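Local coordinates for glucose-6-phosphate dehydrogenase (Trypanosoma cruzi, PDB 5AQ1), which oxidises glucose 6-phosphate to 6-phosphogluconolactone while reducing NADP+ to NADPH, the entry step of the pentose phosphate pathway, at residues Lys48-Leu62 with Pro439-Leu451. Numbering follows the deposited sequence.
Sequences KTFPALFQLYCNGML and PDAYESLIHEALL
Ile-446 is a knob in a hole lined by Thr-49, Ala-52, Leu-53 and Leu-56, and it centres the packing of helix 441-451, from the C-terminal part of the chain, on helix 43-58 of the Rossmann-type NADPH-binding domain. Over these segments the axes of helix 48-58 and helix 441-451 approach to 8.5 Å and cross at -70°. Ile-446 sends its two branches to different walls: CG2 meets Leu-56 CD1 at 3.6 Å, while CD1 lies against Ala-52 CB. The backbones come nearest at Ala-52 and Glu-443 (CA to CA 4.8 Å), with Ala-52 CB resting on Tyr-442 C and CB. Tyr-147 of strand 143-148 touches both Thr-49 and Ile-446.

Polar contacts gather at the start of helix 441-451. Asp-440 is its N-cap: OD2 accepts from Tyr-442 N (3.2 Å), and Glu-443 OE2 accepts from Asp-440 N, completing a capping box. Lys-48 NZ forms a salt bridge with Asp-440 OD1 at 3.2 Å, meeting it from above the carboxylate plane, and a water bridges OD2 to Lys-48 O. Lys-48 CB and CG pass the Tyr-442 ring, and the bend at chi2 (-60°) then turns CD and NZ toward Asp-440; the side chain lies about 5 Å from bound NADPH. Tyr-442 OH is hydrogen-bonded to Glu-180 OE2.

At the far end a Schellman motif with Gly-60 finishes helix 43-58 and brings Met-61 to His-447, where SD stands over a ring face, 4.3 Å from the His-447 ring centroid and 20° off its normal.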
# COMPACT_ATOMS: atom_id res chain seq x y z
N LYS B 48 -4.11 26.10 38.84
CA LYS B 48 -3.25 25.58 37.78
C LYS B 48 -1.90 26.27 37.67
O LYS B 48 -0.86 25.61 37.68
CB LYS B 48 -3.99 25.65 36.44
CG LYS B 48 -5.21 24.75 36.36
CD LYS B 48 -4.83 23.28 36.55
CE LYS B 48 -6.00 22.35 36.31
NZ LYS B 48 -5.65 20.96 36.74
N THR B 49 -1.90 27.60 37.56
CA THR B 49 -0.68 28.34 37.27
C THR B 49 0.38 28.20 38.36
O THR B 49 1.48 27.70 38.10
CB THR B 49 -0.98 29.83 37.02
OG1 THR B 49 -2.18 29.96 36.25
CG2 THR B 49 0.17 30.50 36.28
N PHE B 50 0.07 28.64 39.57
CA PHE B 50 1.03 28.59 40.68
C PHE B 50 1.47 27.17 41.04
O PHE B 50 2.66 26.95 41.29
CB PHE B 50 0.50 29.33 41.92
CG PHE B 50 0.51 30.83 41.79
CD1 PHE B 50 1.71 31.52 41.70
CD2 PHE B 50 -0.68 31.55 41.76
CE1 PHE B 50 1.72 32.90 41.58
CE2 PHE B 50 -0.68 32.93 41.65
CZ PHE B 50 0.53 33.61 41.55
N PRO B 51 0.53 26.20 41.07
CA PRO B 51 0.92 24.80 41.30
C PRO B 51 1.87 24.24 40.25
O PRO B 51 2.79 23.49 40.59
CB PRO B 51 -0.42 24.06 41.26
CG PRO B 51 -1.41 25.07 41.72
CD PRO B 51 -0.93 26.37 41.14
N ALA B 52 1.66 24.59 38.98
CA ALA B 52 2.55 24.17 37.90
C ALA B 52 3.95 24.76 38.10
O ALA B 52 4.95 24.06 37.97
CB ALA B 52 1.99 24.57 36.55
N LEU B 53 4.00 26.05 38.43
CA LEU B 53 5.26 26.73 38.71
C LEU B 53 5.99 26.10 39.89
O LEU B 53 7.22 25.99 39.87
CB LEU B 53 5.02 28.22 38.97
CG LEU B 53 4.57 29.07 37.77
CD1 LEU B 53 4.03 30.42 38.23
CD2 LEU B 53 5.70 29.26 36.78
N PHE B 54 5.24 25.68 40.91
CA PHE B 54 5.82 24.98 42.06
C PHE B 54 6.52 23.70 41.62
O PHE B 54 7.66 23.44 42.02
CB PHE B 54 4.75 24.67 43.11
CG PHE B 54 5.24 23.81 44.24
CD1 PHE B 54 6.24 24.25 45.09
CD2 PHE B 54 4.69 22.55 44.47
CE1 PHE B 54 6.69 23.47 46.14
CE2 PHE B 54 5.13 21.76 45.52
CZ PHE B 54 6.13 22.22 46.36
N GLN B 55 5.84 22.90 40.80
CA GLN B 55 6.40 21.66 40.29
C GLN B 55 7.65 21.90 39.45
O GLN B 55 8.63 21.16 39.55
CB GLN B 55 5.37 20.88 39.47
CG GLN B 55 4.19 20.35 40.26
CD GLN B 55 4.60 19.45 41.41
OE1 GLN B 55 5.58 18.70 41.30
NE2 GLN B 55 3.87 19.52 42.52
N LEU B 56 7.62 22.95 38.62
CA LEU B 56 8.78 23.31 37.81
C LEU B 56 9.96 23.72 38.68
O LEU B 56 11.11 23.39 38.36
CB LEU B 56 8.44 24.43 36.82
CG LEU B 56 7.51 24.07 35.66
CD1 LEU B 56 7.27 25.30 34.80
CD2 LEU B 56 8.07 22.93 34.81
N TYR B 57 9.69 24.45 39.76
CA TYR B 57 10.73 24.83 40.71
C TYR B 57 11.37 23.58 41.32
O TYR B 57 12.59 23.45 41.33
CB TYR B 57 10.16 25.72 41.81
CG TYR B 57 11.20 26.29 42.75
CD1 TYR B 57 12.01 27.35 42.37
CD2 TYR B 57 11.37 25.76 44.04
CE1 TYR B 57 12.97 27.88 43.23
CE2 TYR B 57 12.32 26.28 44.91
CZ TYR B 57 13.12 27.34 44.50
OH TYR B 57 14.06 27.87 45.35
N CYS B 58 10.53 22.67 41.80
CA CYS B 58 10.99 21.45 42.47
C CYS B 58 11.81 20.51 41.59
O CYS B 58 12.67 19.79 42.09
CB CYS B 58 9.81 20.68 43.05
SG CYS B 58 9.00 21.49 44.45
N ASN B 59 11.54 20.52 40.29
CA ASN B 59 12.26 19.66 39.35
C ASN B 59 13.50 20.33 38.77
O ASN B 59 14.11 19.80 37.83
CB ASN B 59 11.33 19.21 38.21
CG ASN B 59 10.13 18.42 38.71
OD1 ASN B 59 10.13 17.88 39.82
ND2 ASN B 59 9.09 18.36 37.89
N GLY B 60 13.89 21.48 39.32
CA GLY B 60 15.05 22.22 38.84
C GLY B 60 14.87 22.79 37.44
O GLY B 60 15.83 22.98 36.71
N MET B 61 13.62 23.06 37.07
CA MET B 61 13.29 23.52 35.73
C MET B 61 13.20 25.05 35.67
O MET B 61 13.27 25.62 34.59
CB MET B 61 11.97 22.91 35.27
CG MET B 61 12.03 22.33 33.87
SD MET B 61 12.39 20.56 33.89
CE MET B 61 10.73 19.92 34.03
N LEU B 62 13.02 25.69 36.82
CA LEU B 62 13.13 27.14 36.95
C LEU B 62 14.45 27.47 37.63
O LEU B 62 14.93 26.67 38.44
CB LEU B 62 11.99 27.70 37.79
CG LEU B 62 10.58 27.59 37.23
CD1 LEU B 62 9.59 28.18 38.23
CD2 LEU B 62 10.47 28.30 35.89
N PRO B 439 2.98 14.90 34.95
CA PRO B 439 2.70 16.27 35.33
C PRO B 439 1.37 16.77 34.78
O PRO B 439 0.88 16.25 33.78
CB PRO B 439 3.85 17.04 34.67
CG PRO B 439 4.14 16.25 33.45
CD PRO B 439 3.99 14.83 33.88
N ASP B 440 0.80 17.77 35.43
CA ASP B 440 -0.34 18.49 34.89
C ASP B 440 0.07 19.14 33.57
O ASP B 440 1.24 19.47 33.36
CB ASP B 440 -0.80 19.56 35.89
CG ASP B 440 -2.00 20.34 35.38
OD1 ASP B 440 -3.09 19.75 35.28
OD2 ASP B 440 -1.84 21.55 35.09
N ALA B 441 -0.90 19.32 32.68
CA ALA B 441 -0.65 19.93 31.37
C ALA B 441 0.15 21.24 31.44
O ALA B 441 1.05 21.47 30.64
CB ALA B 441 -1.97 20.17 30.65
N TYR B 442 -0.19 22.09 32.39
CA TYR B 442 0.42 23.42 32.48
C TYR B 442 1.90 23.43 32.88
O TYR B 442 2.58 24.44 32.70
CB TYR B 442 -0.40 24.31 33.42
CG TYR B 442 -1.68 24.82 32.79
CD1 TYR B 442 -1.66 25.88 31.89
CD2 TYR B 442 -2.92 24.26 33.11
CE1 TYR B 442 -2.83 26.36 31.31
CE2 TYR B 442 -4.09 24.73 32.54
CZ TYR B 442 -4.04 25.78 31.64
OH TYR B 442 -5.20 26.27 31.06
N GLU B 443 2.41 22.32 33.42
CA GLU B 443 3.84 22.22 33.72
C GLU B 443 4.63 22.15 32.42
O GLU B 443 5.59 22.89 32.22
CB GLU B 443 4.16 20.99 34.57
CG GLU B 443 3.58 21.01 35.98
CD GLU B 443 3.80 19.71 36.72
OE1 GLU B 443 4.96 19.25 36.78
OE2 GLU B 443 2.81 19.15 37.24
N SER B 444 4.22 21.24 31.54
CA SER B 444 4.87 21.07 30.24
C SER B 444 4.86 22.37 29.43
O SER B 444 5.88 22.78 28.89
CB SER B 444 4.16 19.97 29.43
OG SER B 444 3.87 18.83 30.24
N LEU B 445 3.70 23.02 29.39
CA LEU B 445 3.48 24.17 28.52
C LEU B 445 4.27 25.40 28.97
O LEU B 445 4.95 26.03 28.16
CB LEU B 445 1.99 24.49 28.40
CG LEU B 445 1.16 23.37 27.75
CD1 LEU B 445 -0.33 23.65 27.90
CD2 LEU B 445 1.52 23.20 26.29
N ILE B 446 4.18 25.73 30.25
CA ILE B 446 4.95 26.85 30.81
C ILE B 446 6.45 26.62 30.57
O ILE B 446 7.16 27.55 30.17
CB ILE B 446 4.66 27.04 32.31
CG1 ILE B 446 3.25 27.60 32.50
CG2 ILE B 446 5.67 27.99 32.95
CD1 ILE B 446 2.77 27.62 33.94
N HIS B 447 6.91 25.39 30.79
CA HIS B 447 8.31 25.02 30.54
C HIS B 447 8.71 25.25 29.08
O HIS B 447 9.78 25.78 28.81
CB HIS B 447 8.54 23.56 30.93
CG HIS B 447 9.92 23.06 30.62
ND1 HIS B 447 11.06 23.68 31.09
CD2 HIS B 447 10.34 21.99 29.90
CE1 HIS B 447 12.12 23.02 30.67
NE2 HIS B 447 11.71 21.99 29.94
N GLU B 448 7.83 24.87 28.16
CA GLU B 448 8.11 25.03 26.73
C GLU B 448 8.06 26.51 26.29
O GLU B 448 8.80 26.91 25.40
CB GLU B 448 7.15 24.17 25.91
CG GLU B 448 7.44 22.68 26.01
CD GLU B 448 6.28 21.81 25.58
OE1 GLU B 448 5.46 22.26 24.76
OE2 GLU B 448 6.19 20.66 26.07
N ALA B 449 7.19 27.30 26.93
CA ALA B 449 7.16 28.75 26.70
C ALA B 449 8.46 29.41 27.15
O ALA B 449 8.96 30.32 26.48
CB ALA B 449 5.97 29.37 27.41
N LEU B 450 9.01 28.95 28.27
CA LEU B 450 10.29 29.46 28.77
C LEU B 450 11.45 29.07 27.87
O LEU B 450 12.40 29.82 27.72
CB LEU B 450 10.55 28.97 30.19
CG LEU B 450 9.63 29.55 31.27
CD1 LEU B 450 9.76 28.76 32.57
CD2 LEU B 450 9.93 31.03 31.51
N LEU B 451 11.37 27.88 27.28
CA LEU B 451 12.39 27.44 26.32
C LEU B 451 12.23 28.11 24.96
O LEU B 451 13.16 28.10 24.16
CB LEU B 451 12.36 25.91 26.16
CG LEU B 451 12.80 25.09 27.38
CD1 LEU B 451 12.63 23.60 27.09
CD2 LEU B 451 14.23 25.40 27.79
O HOH W 1 -1.05 22.83 37.49